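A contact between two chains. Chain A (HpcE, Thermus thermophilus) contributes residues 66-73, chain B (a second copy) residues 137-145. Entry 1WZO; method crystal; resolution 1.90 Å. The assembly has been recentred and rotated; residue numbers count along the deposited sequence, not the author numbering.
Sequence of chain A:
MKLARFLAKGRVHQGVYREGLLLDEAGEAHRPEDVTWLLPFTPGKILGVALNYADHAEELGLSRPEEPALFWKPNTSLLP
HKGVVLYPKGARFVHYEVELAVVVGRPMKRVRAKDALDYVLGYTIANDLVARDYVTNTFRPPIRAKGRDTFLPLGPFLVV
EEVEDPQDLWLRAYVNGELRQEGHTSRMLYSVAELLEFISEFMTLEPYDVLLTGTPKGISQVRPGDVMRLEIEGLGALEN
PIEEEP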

ATOM      1  N   GLU A  66      34.613  11.230   6.546  1.00 23.59           N
ATOM      2  CA  GLU A  66      34.409  12.332   5.607  1.00 23.15           C
ATOM      3  C   GLU A  66      32.934  12.496   5.260  1.00 22.96           C
ATOM      4  O   GLU A  66      32.477  13.597   4.964  1.00 20.81           O
ATOM      5  CB  GLU A  66      35.223  12.109   4.329  1.00 27.60           C
ATOM      6  CG  GLU A  66      36.735  12.091   4.555  1.00 29.11           C
ATOM      7  CD  GLU A  66      37.269  10.716   4.909  1.00 31.58           C
ATOM      8  OE1 GLU A  66      36.478   9.852   5.354  1.00 31.29           O
ATOM      9  OE2 GLU A  66      38.492  10.499   4.750  1.00 33.70           O
ATOM     10  N   GLU A  67      32.198  11.391   5.281  1.00 22.66           N
ATOM     11  CA  GLU A  67      30.765  11.428   5.015  1.00 20.70           C
ATOM     12  C   GLU A  67      30.128  10.212   5.679  1.00 19.27           C
ATOM     13  O   GLU A  67      30.793   9.202   5.911  1.00 20.22           O
ATOM     14  CB  GLU A  67      30.480  11.461   3.505  1.00 23.29           C
ATOM     15  CG  GLU A  67      30.925  10.246   2.714  1.00 24.40           C
ATOM     16  CD  GLU A  67      30.636  10.407   1.226  1.00 28.71           C
ATOM     17  OE1 GLU A  67      31.283  11.258   0.577  1.00 29.90           O
ATOM     18  OE2 GLU A  67      29.752   9.694   0.705  1.00 28.61           O
ATOM     19  N   PRO A  68      28.838  10.305   6.029  1.00 17.83           N
ATOM     20  CA  PRO A  68      28.131   9.195   6.679  1.00 16.84           C
ATOM     21  C   PRO A  68      28.241   7.878   5.913  1.00 17.45           C
ATOM     22  O   PRO A  68      28.038   7.851   4.694  1.00 18.25           O
ATOM     23  CB  PRO A  68      26.690   9.693   6.743  1.00 15.64           C
ATOM     24  CG  PRO A  68      26.858  11.184   6.864  1.00 15.26           C
ATOM     25  CD  PRO A  68      27.954  11.475   5.870  1.00 17.10           C
ATOM     26  N   ALA A  69      28.570   6.801   6.627  1.00 17.00           N
ATOM     27  CA  ALA A  69      28.680   5.471   6.024  1.00 18.18           C
ATOM     28  C   ALA A  69      27.291   4.830   6.068  1.00 16.99           C
ATOM     29  O   ALA A  69      26.976   4.045   6.963  1.00 17.97           O
ATOM     30  CB  ALA A  69      29.678   4.614   6.797  1.00 18.30           C
ATOM     31  N   LEU A  70      26.474   5.172   5.080  1.00 16.59           N
ATOM     32  CA  LEU A  70      25.105   4.685   4.986  1.00 15.85           C
ATOM     33  C   LEU A  70      24.965   3.231   4.547  1.00 15.54           C
ATOM     34  O   LEU A  70      25.755   2.737   3.746  1.00 14.99           O
ATOM     35  CB  LEU A  70      24.334   5.552   3.999  1.00 14.66           C
ATOM     36  CG  LEU A  70      24.302   7.064   4.198  1.00 15.99           C
ATOM     37  CD1 LEU A  70      23.645   7.700   2.995  1.00 13.41           C
ATOM     38  CD2 LEU A  70      23.536   7.408   5.468  1.00 16.69           C
ATOM     39  N   PHE A  71      23.952   2.553   5.082  1.00 14.11           N
ATOM     40  CA  PHE A  71      23.655   1.175   4.706  1.00 14.03           C
ATOM     41  C   PHE A  71      22.148   0.969   4.806  1.00 15.47           C
ATOM     42  O   PHE A  71      21.436   1.766   5.418  1.00 15.18           O
ATOM     43  CB  PHE A  71      24.410   0.140   5.559  1.00 15.43           C
ATOM     44  CG  PHE A  71      24.031   0.136   7.011  1.00 18.97           C
ATOM     45  CD1 PHE A  71      24.714   0.939   7.923  1.00 17.36           C
ATOM     46  CD2 PHE A  71      22.992  -0.670   7.469  1.00 16.63           C
ATOM     47  CE1 PHE A  71      24.367   0.938   9.274  1.00 18.84           C
ATOM     48  CE2 PHE A  71      22.637  -0.677   8.823  1.00 20.33           C
ATOM     49  CZ  PHE A  71      23.326   0.128   9.725  1.00 19.40           C
ATOM     50  N   TRP A  72      21.673  -0.107   4.201  1.00 14.54           N
ATOM     51  CA  TRP A  72      20.250  -0.403   4.144  1.00 13.87           C
ATOM     52  C   TRP A  72      19.815  -1.570   5.005  1.00 13.43           C
ATOM     53  O   TRP A  72      20.569  -2.520   5.190  1.00 11.45           O
ATOM     54  CB  TRP A  72      19.894  -0.677   2.674  1.00 16.51           C
ATOM     55  CG  TRP A  72      18.552  -1.291   2.408  1.00 16.27           C
ATOM     56  CD1 TRP A  72      17.331  -0.712   2.589  1.00 14.78           C
ATOM     57  CD2 TRP A  72      18.305  -2.573   1.810  1.00 14.50           C
ATOM     58  NE1 TRP A  72      16.337  -1.549   2.134  1.00 15.41           N
ATOM     59  CE2 TRP A  72      16.908  -2.698   1.651  1.00 14.91           C
ATOM     60  CE3 TRP A  72      19.131  -3.624   1.391  1.00 17.28           C
ATOM     61  CZ2 TRP A  72      16.316  -3.830   1.087  1.00 17.03           C
ATOM     62  CZ3 TRP A  72      18.542  -4.756   0.825  1.00 19.38           C
ATOM     63  CH2 TRP A  72      17.147  -4.847   0.680  1.00 19.42           C
ATOM     64  N   LYS A  73      18.597  -1.474   5.545  1.00 14.35           N
ATOM     65  CA  LYS A  73      17.989  -2.552   6.325  1.00 14.35           C
ATOM     66  C   LYS A  73      16.684  -2.845   5.589  1.00 14.84           C
ATOM     67  O   LYS A  73      15.831  -1.966   5.444  1.00 14.33           O
ATOM     68  CB  LYS A  73      17.682  -2.128   7.774  1.00 14.57           C
ATOM     69  CG  LYS A  73      18.916  -1.931   8.666  1.00 15.42           C
ATOM     70  CD  LYS A  73      19.600  -3.239   9.108  1.00 15.30           C
ATOM     71  CE  LYS A  73      18.807  -3.974  10.182  1.00 13.02           C
ATOM     72  NZ  LYS A  73      19.650  -4.934  10.992  1.00 14.13           N
TER
ATOM     73  N   ASN B 137      35.852   2.619  -1.149  1.00 40.50           N
ATOM     74  CA  ASN B 137      35.780   1.228  -0.710  1.00 41.51           C
ATOM     75  C   ASN B 137      34.964   1.002   0.559  1.00 42.12           C
ATOM     76  O   ASN B 137      35.106  -0.030   1.220  1.00 42.11           O
ATOM     77  CB  ASN B 137      37.185   0.642  -0.539  1.00 42.34           C
ATOM     78  CG  ASN B 137      37.920   0.504  -1.860  1.00 44.15           C
ATOM     79  OD1 ASN B 137      37.314   0.198  -2.890  1.00 45.33           O
ATOM     80  ND2 ASN B 137      39.230   0.717  -1.836  1.00 44.26           N
ATOM     81  N   THR B 138      34.107   1.963   0.894  1.00 41.30           N
ATOM     82  CA  THR B 138      33.246   1.847   2.070  1.00 40.87           C
ATOM     83  C   THR B 138      31.859   1.474   1.554  1.00 40.51           C
ATOM     84  O   THR B 138      31.215   2.271   0.873  1.00 41.89           O
ATOM     85  CB  THR B 138      33.147   3.183   2.841  1.00 40.44           C
ATOM     86  OG1 THR B 138      34.463   3.647   3.170  1.00 41.10           O
ATOM     87  CG2 THR B 138      32.351   2.996   4.129  1.00 39.13           C
ATOM     88  N   PHE B 139      31.402   0.268   1.880  1.00 39.25           N
ATOM     89  CA  PHE B 139      30.101  -0.214   1.417  1.00 38.97           C
ATOM     90  C   PHE B 139      29.970   0.089  -0.070  1.00 38.29           C
ATOM     91  O   PHE B 139      28.992   0.686  -0.516  1.00 39.15           O
ATOM     92  CB  PHE B 139      28.950   0.454   2.182  1.00 36.06           C
ATOM     93  CG  PHE B 139      29.016   0.258   3.673  1.00 36.08           C
ATOM     94  CD1 PHE B 139      29.595  -0.890   4.217  1.00 35.47           C
ATOM     95  CD2 PHE B 139      28.470   1.209   4.535  1.00 35.91           C
ATOM     96  CE1 PHE B 139      29.630  -1.090   5.595  1.00 36.13           C
ATOM     97  CE2 PHE B 139      28.496   1.023   5.918  1.00 35.24           C
ATOM     98  CZ  PHE B 139      29.077  -0.130   6.451  1.00 38.48           C
ATOM     99  N   ARG B 140      30.976  -0.335  -0.828  1.00 39.02           N
ATOM    100  CA  ARG B 140      31.013  -0.119  -2.269  1.00 37.64           C
ATOM    101  C   ARG B 140      30.051  -1.039  -3.020  1.00 35.48           C
ATOM    102  O   ARG B 140      29.988  -2.240  -2.746  1.00 33.23           O
ATOM    103  CB  ARG B 140      32.437  -0.339  -2.787  1.00 38.93           C
ATOM    104  CG  ARG B 140      32.560  -0.271  -4.296  1.00 39.53           C
ATOM    105  CD  ARG B 140      34.015  -0.218  -4.720  1.00 42.25           C
ATOM    106  NE  ARG B 140      34.148  -0.183  -6.174  1.00 45.06           N
ATOM    107  CZ  ARG B 140      35.216   0.278  -6.813  1.00 47.27           C
ATOM    108  NH1 ARG B 140      36.250   0.750  -6.124  1.00 48.51           N
ATOM    109  NH2 ARG B 140      35.253   0.268  -8.140  1.00 47.68           N
ATOM    110  N   PRO B 141      29.261  -0.476  -3.950  1.00 34.56           N
ATOM    111  CA  PRO B 141      29.246   0.954  -4.293  1.00 33.56           C
ATOM    112  C   PRO B 141      28.381   1.727  -3.295  1.00 33.19           C
ATOM    113  O   PRO B 141      27.321   1.256  -2.890  1.00 31.59           O
ATOM    114  CB  PRO B 141      28.660   0.960  -5.703  1.00 34.16           C
ATOM    115  CG  PRO B 141      27.687  -0.181  -5.651  1.00 34.50           C
ATOM    116  CD  PRO B 141      28.478  -1.257  -4.927  1.00 34.05           C
ATOM    117  N   PRO B 142      28.831   2.920  -2.877  1.00 32.16           N
ATOM    118  CA  PRO B 142      28.055   3.712  -1.917  1.00 30.51           C
ATOM    119  C   PRO B 142      26.640   4.060  -2.382  1.00 27.69           C
ATOM    120  O   PRO B 142      26.361   4.159  -3.579  1.00 27.34           O
ATOM    121  CB  PRO B 142      28.920   4.961  -1.720  1.00 31.30           C
ATOM    122  CG  PRO B 142      30.311   4.441  -1.936  1.00 31.91           C
ATOM    123  CD  PRO B 142      30.130   3.558  -3.151  1.00 32.03           C
ATOM    124  N   ILE B 143      25.751   4.236  -1.414  1.00 22.61           N
ATOM    125  CA  ILE B 143      24.375   4.599  -1.696  1.00 19.05           C
ATOM    126  C   ILE B 143      24.346   5.964  -2.389  1.00 17.72           C
ATOM    127  O   ILE B 143      23.550   6.192  -3.297  1.00 16.88           O
ATOM    128  CB  ILE B 143      23.561   4.608  -0.381  1.00 19.10           C
ATOM    129  CG1 ILE B 143      23.372   3.160   0.088  1.00 19.21           C
ATOM    130  CG2 ILE B 143      22.228   5.318  -0.579  1.00 18.97           C
ATOM    131  CD1 ILE B 143      22.862   3.011   1.511  1.00 18.99           C
ATOM    132  N   ARG B 144      25.238   6.862  -1.986  1.00 15.77           N
ATOM    133  CA  ARG B 144      25.289   8.188  -2.599  1.00 16.74           C
ATOM    134  C   ARG B 144      25.627   8.114  -4.094  1.00 15.52           C
ATOM    135  O   ARG B 144      25.234   8.977  -4.877  1.00 15.05           O
ATOM    136  CB  ARG B 144      26.330   9.059  -1.889  1.00 18.29           C
ATOM    137  CG  ARG B 144      26.292  10.518  -2.330  1.00 21.53           C
ATOM    138  CD  ARG B 144      26.900  11.442  -1.285  1.00 25.71           C
ATOM    139  NE  ARG B 144      28.357  11.456  -1.318  1.00 29.11           N
ATOM    140  CZ  ARG B 144      29.073  12.212  -2.144  1.00 30.93           C
ATOM    141  NH1 ARG B 144      28.462  13.020  -3.003  1.00 31.22           N
ATOM    142  NH2 ARG B 144      30.399  12.162  -2.111  1.00 30.98           N
ATOM    143  N   ALA B 145      26.360   7.077  -4.480  1.00 16.23           N
ATOM    144  CA  ALA B 145      26.768   6.901  -5.875  1.00 17.25           C
ATOM    145  C   ALA B 145      25.753   6.151  -6.736  1.00 16.43           C
ATOM    146  O   ALA B 145      25.686   6.360  -7.948  1.00 18.71           O
ATOM    147  CB  ALA B 145      28.109   6.160  -5.923  1.00 14.50           C
TER
HETATM  148  O   HOH W   1      26.981   3.980   1.604  1.00 28.76           O

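The strongest polar link is a two-pronged salt bridge between A:Glu67 and B:Arg144. B:Arg144 NH2 donates to A:Glu67 OE1 at 3.0 Å with an N-H...O angle of 143°, and B:Arg144 NE donates to A:Glu67 OE2, also at 3.0 Å but nearly linear at 176°. Because OE1 lies near the guanidinium plane, the carboxylate meets the edge of that group, where its N-H bonds point. Both CA-to-CB bonds point toward the opposing stretch; chi1 is p for A:Glu67 and t for B:Arg144. The pairing of opposite charges suits partly exposed positions.

A second polar link runs through water 1. The water donates to A:Leu70 O at 2.8 Å and accepts from B:Ile143 N at 3.3 Å, joining a strand carbonyl to an amide in the first turn of the helix that follows B:Pro142, the N-cap residue. No direct backbone hydrogen bond crosses the contact; the nearest CA pair, A:Leu70 CA to B:Ile143 CA, is still 6.7 Å apart.

Packing fills the remaining space. B:Ile143, with chi angles m and t, extends CD1 to 3.8 Å from A:Leu70 CB and 3.8 Å from A:Phe71 N, so a slender aliphatic tip rests against the strand backbone. B:Phe139 turns toward chain A from a backbone with positive phi (46°). Its CE2 lies 3.9 Å from A:Ala69 CB, while A:Ala69 O approaches the ring edge, 3.5 Å from CE2. The methyl of A:Ala69, its CA-to-CB bond pointing toward chain B, packs against the ring. A:Phe71 meets B:Phe139 CE2 with CB at 4.2 Å and with ring atom CD1 at 4.3 Å, and the far end of its ring leads away. Together the stretches bury 400 Å², with B:Ile143 and B:Phe139 contributing the largest shares, 75 and 71 Å².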